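Local coordinates for calmodulin, putative (Entamoeba histolytica, PDB 4OCI), which binds calcium through an EF-hand and takes part in initiating the phagocytosis of human erythrocytes, at residues E98-L103 against D117-M122; L13-D18 against F28-R33. One frame throughout, in Å; residues are numbered along the deposited sequence.

Contact 1: E98-L103 against D117-M122; sequences ELRRIL and DLFTFM
Phe119 reaches across from helix 112-122 and brings the far end of its ring, CE1, CZ and CE2, against one turn of helix 96-106, overlapping Leu99, Arg100 and Leu103. With its CG anti to the carbonyl carbon, chi1 -79° carries the ring away from its own backbone, and its distal atoms do the touching. Leu99 lies across it at a slant, CD2 standing 3.7 Å from Phe119 CE1 and 3.8 Å from Phe119 CZ. Leu103, one turn further on, comes from the opposite direction and is more loosely placed, its CD1 4.2 Å from Phe119 CE1. Between these two leucines in sequence, the backbone of Arg100 meets the edge of the ring, N lying near the ring plane at 3.8 Å from Phe119 CZ, while its CB rests 4.1 Å from Phe119 CE2. The aliphatic part of Arg100 runs extended until it bends at chi3 (-75°), which brings the guanidinium obliquely beside the CD2 side of the ring; NH2 bonds to Thr116 OG1 and forms a salt bridge with Glu126 in the loop that follows helix 112-122, and NH1 bonds to the carbonyl oxygen of Gln112. Phe119 supplies most of what 117-122 brings to the contact, in keeping with segment axes 12.2 Å apart. Phe135 of helix 132-145 touches both Leu99 and Leu103, and Ile115 adds to the packing on Leu103, so the contact belongs to a larger apolar core. Where helix 96-106 meets Leu86 of helix 76-86, Arg101 forms a side-on salt bridge, NE and NH2 both to Glu98 OE1, the latter at 2.8 Å. An aromatic side chain inserted among leucines of a neighbouring helix in this way is consistent with the hydrophobic core of a paired EF-hand domain.

Contact 2: L13-D18 against F28-R33; sequences LLFDGD and FESLVR. With CA (calcium ion), chain B.
Chi1 of -83° on Phe15 and 179° on Leu31 bring the phenyl ring and the leucine branch together at a slant, the ring with its CG anti to the carbonyl carbon and Leu31 with its CG beside its own carbonyl carbon. Leu31 CD1 then lies over one face of the ring in a CH-pi contact, 3.8 Å from the Phe15 centroid and displaced toward the rim, where Phe15 CD1 is 3.6 Å away. Ser30 takes the edge instead: its OG sits near the ring plane, 3.3 Å from Phe15 CE2. Leu31 also touches Leu23 and Phe62, which continue the apolar packing beyond the ring. The residues that follow Phe15 enter the metal loop. There Asp16 OD1 binds the calcium ion at 2.0 Å and Asp18 OD1 at 2.1 Å, alongside two waters; Asp18 OD2 accepts a hydrogen bond from one of them. Asp20 OD1 and the carbonyl oxygen of Tyr22 complete the site, and Asp16 OD2 is held by the backbone N of Gly21. Two helices packed through an aromatic residue at the mouth of a calcium-binding loop make up the helix-loop-helix of an EF-hand.

Overall arrangement
From the N terminus, helix 9-15 runs into the calcium loop and helix 25-34 follows; contact 2 closes this short excursion by bringing 28-33 back against 13-18. The chain then continues through helices 41-50, 59-71 and 76-86 before contact 1 opens at 98-103. That second closure spans the turn between helices 96-106 and 112-122. The two are in series, neither enclosing nor crossing the other. Their centres lie 31 Å apart, on opposite sides of the chain's centre, and no atoms touch between them. Contact 2 ties together the helices flanking a calcium site, whereas contact 1 joins consecutive helices away from the annotated metal sites.

Contact 1: E98-L103 against D117-M122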
# COMPACT_ATOMS: atom_id res chain seq x y z
N GLU A 98 -10.94 -3.27 28.99
CA GLU A 98 -9.51 -3.37 29.32
C GLU A 98 -8.68 -3.53 28.01
O GLU A 98 -7.55 -3.01 27.88
CB GLU A 98 -9.22 -4.50 30.27
CG GLU A 98 -9.79 -4.26 31.71
CD GLU A 98 -8.99 -3.13 32.46
OE1 GLU A 98 -7.73 -3.04 32.24
OE2 GLU A 98 -9.61 -2.35 33.26
N LEU A 99 -9.18 -4.33 27.09
CA LEU A 99 -8.64 -4.31 25.72
C LEU A 99 -8.59 -2.89 25.12
O LEU A 99 -7.60 -2.54 24.54
CB LEU A 99 -9.49 -5.17 24.81
CG LEU A 99 -8.84 -5.32 23.41
CD1 LEU A 99 -7.33 -5.75 23.43
CD2 LEU A 99 -9.66 -6.19 22.49
N ARG A 100 -9.68 -2.14 25.19
CA ARG A 100 -9.69 -0.72 24.79
C ARG A 100 -8.58 0.03 25.45
O ARG A 100 -7.87 0.77 24.77
CB ARG A 100 -11.05 -0.05 25.07
CG ARG A 100 -11.17 1.45 24.69
CD ARG A 100 -12.55 2.03 25.07
NE ARG A 100 -13.64 1.59 24.16
CZ ARG A 100 -13.89 2.11 22.96
NH1 ARG A 100 -13.10 3.08 22.43
NH2 ARG A 100 -14.90 1.64 22.24
N ARG A 101 -8.38 -0.11 26.75
CA ARG A 101 -7.25 0.56 27.42
C ARG A 101 -5.90 0.21 26.77
O ARG A 101 -5.07 1.11 26.49
CB ARG A 101 -7.21 0.32 28.96
CG ARG A 101 -6.12 1.14 29.66
CD ARG A 101 -6.02 0.79 31.15
NE ARG A 101 -6.07 -0.68 31.26
CZ ARG A 101 -5.03 -1.53 31.05
NH1 ARG A 101 -3.81 -1.06 30.76
NH2 ARG A 101 -5.20 -2.87 31.12
N ILE A 102 -5.68 -1.08 26.58
CA ILE A 102 -4.41 -1.60 26.11
C ILE A 102 -4.11 -1.05 24.74
O ILE A 102 -2.99 -0.64 24.47
CB ILE A 102 -4.46 -3.14 25.92
CG1 ILE A 102 -4.78 -3.90 27.21
CG2 ILE A 102 -3.15 -3.67 25.18
CD1 ILE A 102 -3.86 -3.74 28.22
N LEU A 103 -5.09 -1.11 23.85
CA LEU A 103 -4.97 -0.65 22.47
C LEU A 103 -4.80 0.87 22.45
O LEU A 103 -4.13 1.40 21.55
CB LEU A 103 -6.19 -1.07 21.61
CG LEU A 103 -6.44 -2.56 21.33
CD1 LEU A 103 -7.84 -2.78 20.77
CD2 LEU A 103 -5.41 -3.09 20.33
N ASP A 117 -15.24 1.26 16.27
CA ASP A 117 -15.60 0.74 14.95
C ASP A 117 -15.03 -0.64 14.76
O ASP A 117 -15.68 -1.49 14.22
CB ASP A 117 -15.06 1.66 13.86
CG ASP A 117 -15.85 3.03 13.75
OD1 ASP A 117 -16.91 3.22 14.45
OD2 ASP A 117 -15.37 3.93 12.98
N LEU A 118 -13.82 -0.86 15.24
CA LEU A 118 -13.25 -2.17 15.28
C LEU A 118 -14.06 -3.17 16.15
O LEU A 118 -14.26 -4.35 15.76
CB LEU A 118 -11.84 -2.04 15.81
CG LEU A 118 -11.08 -3.33 15.79
CD1 LEU A 118 -10.52 -3.64 14.33
CD2 LEU A 118 -9.99 -3.18 16.81
N PHE A 119 -14.48 -2.72 17.35
CA PHE A 119 -15.25 -3.61 18.25
C PHE A 119 -16.59 -3.93 17.63
O PHE A 119 -17.01 -5.05 17.69
CB PHE A 119 -15.46 -2.95 19.64
CG PHE A 119 -14.24 -3.04 20.57
CD1 PHE A 119 -13.06 -3.55 20.16
CD2 PHE A 119 -14.34 -2.59 21.90
CE1 PHE A 119 -11.92 -3.63 21.06
CE2 PHE A 119 -13.25 -2.65 22.79
CZ PHE A 119 -12.03 -3.19 22.35
N THR A 120 -17.25 -2.94 17.03
CA THR A 120 -18.52 -3.17 16.30
C THR A 120 -18.37 -4.15 15.15
O THR A 120 -19.17 -5.04 15.01
CB THR A 120 -19.04 -1.84 15.74
OG1 THR A 120 -19.46 -1.03 16.86
CG2 THR A 120 -20.24 -2.05 14.80
N PHE A 121 -17.31 -4.00 14.36
CA PHE A 121 -16.99 -4.89 13.28
C PHE A 121 -16.83 -6.37 13.76
O PHE A 121 -17.36 -7.34 13.14
CB PHE A 121 -15.72 -4.29 12.62
CG PHE A 121 -15.09 -5.14 11.59
CD1 PHE A 121 -15.74 -5.44 10.42
CD2 PHE A 121 -13.80 -5.63 11.78
CE1 PHE A 121 -15.12 -6.22 9.43
CE2 PHE A 121 -13.19 -6.44 10.83
CZ PHE A 121 -13.86 -6.71 9.62
N MSE A 122 -16.18 -6.56 14.91
CA MSE A 122 -15.93 -7.89 15.40
C MSE A 122 -17.02 -8.43 16.29
O MSE A 122 -16.98 -9.59 16.67
CB MSE A 122 -14.60 -7.93 16.15
CG MSE A 122 -13.45 -7.93 15.17
SE MSE A 122 -11.80 -7.93 16.19
CE MSE A 122 -10.51 -7.64 14.71

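Contact 2: L13-D18 against F28-R33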
# COMPACT_ATOMS: atom_id res chain seq x y z
N LEU A 13 19.81 -5.98 3.65
CA LEU A 13 20.45 -6.51 2.44
C LEU A 13 20.01 -7.92 2.19
O LEU A 13 19.88 -8.40 1.03
CB LEU A 13 22.00 -6.45 2.59
CG LEU A 13 22.55 -5.00 2.58
CD1 LEU A 13 24.08 -4.98 2.93
CD2 LEU A 13 22.25 -4.40 1.27
N LEU A 14 19.71 -8.62 3.28
CA LEU A 14 19.13 -9.98 3.11
C LEU A 14 17.77 -9.93 2.37
O LEU A 14 17.45 -10.75 1.46
CB LEU A 14 19.00 -10.59 4.48
CG LEU A 14 18.71 -12.00 4.92
CD1 LEU A 14 19.19 -12.17 6.39
CD2 LEU A 14 17.27 -12.18 4.91
N PHE A 15 16.96 -8.92 2.69
CA PHE A 15 15.62 -8.85 2.09
C PHE A 15 15.66 -8.12 0.77
O PHE A 15 14.66 -8.07 0.05
CB PHE A 15 14.68 -8.17 3.04
CG PHE A 15 14.13 -9.11 4.07
CD1 PHE A 15 14.93 -9.60 5.08
CD2 PHE A 15 12.78 -9.52 4.01
CE1 PHE A 15 14.40 -10.50 6.05
CE2 PHE A 15 12.25 -10.42 4.97
CZ PHE A 15 13.05 -10.90 5.97
N ASP A 16 16.80 -7.52 0.42
CA ASP A 16 16.92 -6.86 -0.87
C ASP A 16 17.26 -7.95 -1.87
O ASP A 16 18.42 -8.32 -2.04
CB ASP A 16 18.02 -5.78 -0.81
CG ASP A 16 18.54 -5.38 -2.19
OD1 ASP A 16 17.74 -5.27 -3.13
OD2 ASP A 16 19.74 -5.06 -2.30
N GLY A 17 16.25 -8.44 -2.58
CA GLY A 17 16.43 -9.71 -3.30
C GLY A 17 17.28 -9.61 -4.53
O GLY A 17 17.92 -10.59 -4.94
N ASP A 18 17.35 -8.42 -5.12
CA ASP A 18 18.10 -8.31 -6.33
C ASP A 18 19.50 -7.65 -6.16
O ASP A 18 20.13 -7.29 -7.14
CB ASP A 18 17.26 -7.59 -7.37
CG ASP A 18 17.00 -6.12 -6.99
OD1 ASP A 18 17.32 -5.70 -5.87
OD2 ASP A 18 16.48 -5.36 -7.82
N PHE A 28 9.90 -4.52 1.69
CA PHE A 28 9.73 -3.62 2.83
C PHE A 28 8.67 -4.10 3.80
O PHE A 28 8.91 -4.15 5.02
CB PHE A 28 9.38 -2.24 2.36
CG PHE A 28 9.10 -1.24 3.47
CD1 PHE A 28 10.10 -0.87 4.34
CD2 PHE A 28 7.84 -0.65 3.62
CE1 PHE A 28 9.86 0.11 5.38
CE2 PHE A 28 7.62 0.30 4.65
CZ PHE A 28 8.60 0.66 5.51
N GLU A 29 7.51 -4.49 3.26
CA GLU A 29 6.41 -4.95 4.11
C GLU A 29 6.82 -6.24 4.85
O GLU A 29 6.59 -6.42 6.07
CB GLU A 29 5.12 -5.21 3.29
CG GLU A 29 3.99 -5.57 4.28
CD GLU A 29 2.72 -6.26 3.66
OE1 GLU A 29 2.59 -6.34 2.38
OE2 GLU A 29 1.87 -6.71 4.51
N SER A 30 7.46 -7.13 4.13
CA SER A 30 7.84 -8.37 4.67
C SER A 30 8.95 -8.19 5.81
O SER A 30 8.89 -8.79 6.91
CB SER A 30 8.13 -9.31 3.48
OG SER A 30 9.14 -10.20 3.82
N LEU A 31 9.85 -7.24 5.64
CA LEU A 31 10.92 -7.04 6.59
C LEU A 31 10.41 -6.41 7.83
O LEU A 31 10.77 -6.86 8.94
CB LEU A 31 12.03 -6.17 5.98
CG LEU A 31 13.27 -5.80 6.83
CD1 LEU A 31 13.86 -7.09 7.47
CD2 LEU A 31 14.34 -5.05 6.06
N VAL A 32 9.56 -5.41 7.67
CA VAL A 32 8.94 -4.68 8.80
C VAL A 32 8.08 -5.65 9.60
O VAL A 32 8.14 -5.66 10.86
CB VAL A 32 8.17 -3.44 8.21
CG1 VAL A 32 6.82 -3.27 8.77
CG2 VAL A 32 9.10 -2.13 8.18
N ARG A 33 7.33 -6.54 8.92
CA ARG A 33 6.59 -7.57 9.66
C ARG A 33 7.48 -8.60 10.37
O ARG A 33 7.19 -8.94 11.54
CB ARG A 33 5.53 -8.24 8.82
CG ARG A 33 4.36 -7.27 8.52
CD ARG A 33 3.30 -8.06 7.81
NE ARG A 33 2.17 -7.25 7.38
CZ ARG A 33 1.29 -6.68 8.18
NH1 ARG A 33 1.43 -6.74 9.54
NH2 ARG A 33 0.28 -6.00 7.60
CA CA B . 16.52 -4.36 -4.46
O HOH W 1 15.45 -3.43 -5.98
O HOH W 2 14.96 -5.75 -4.40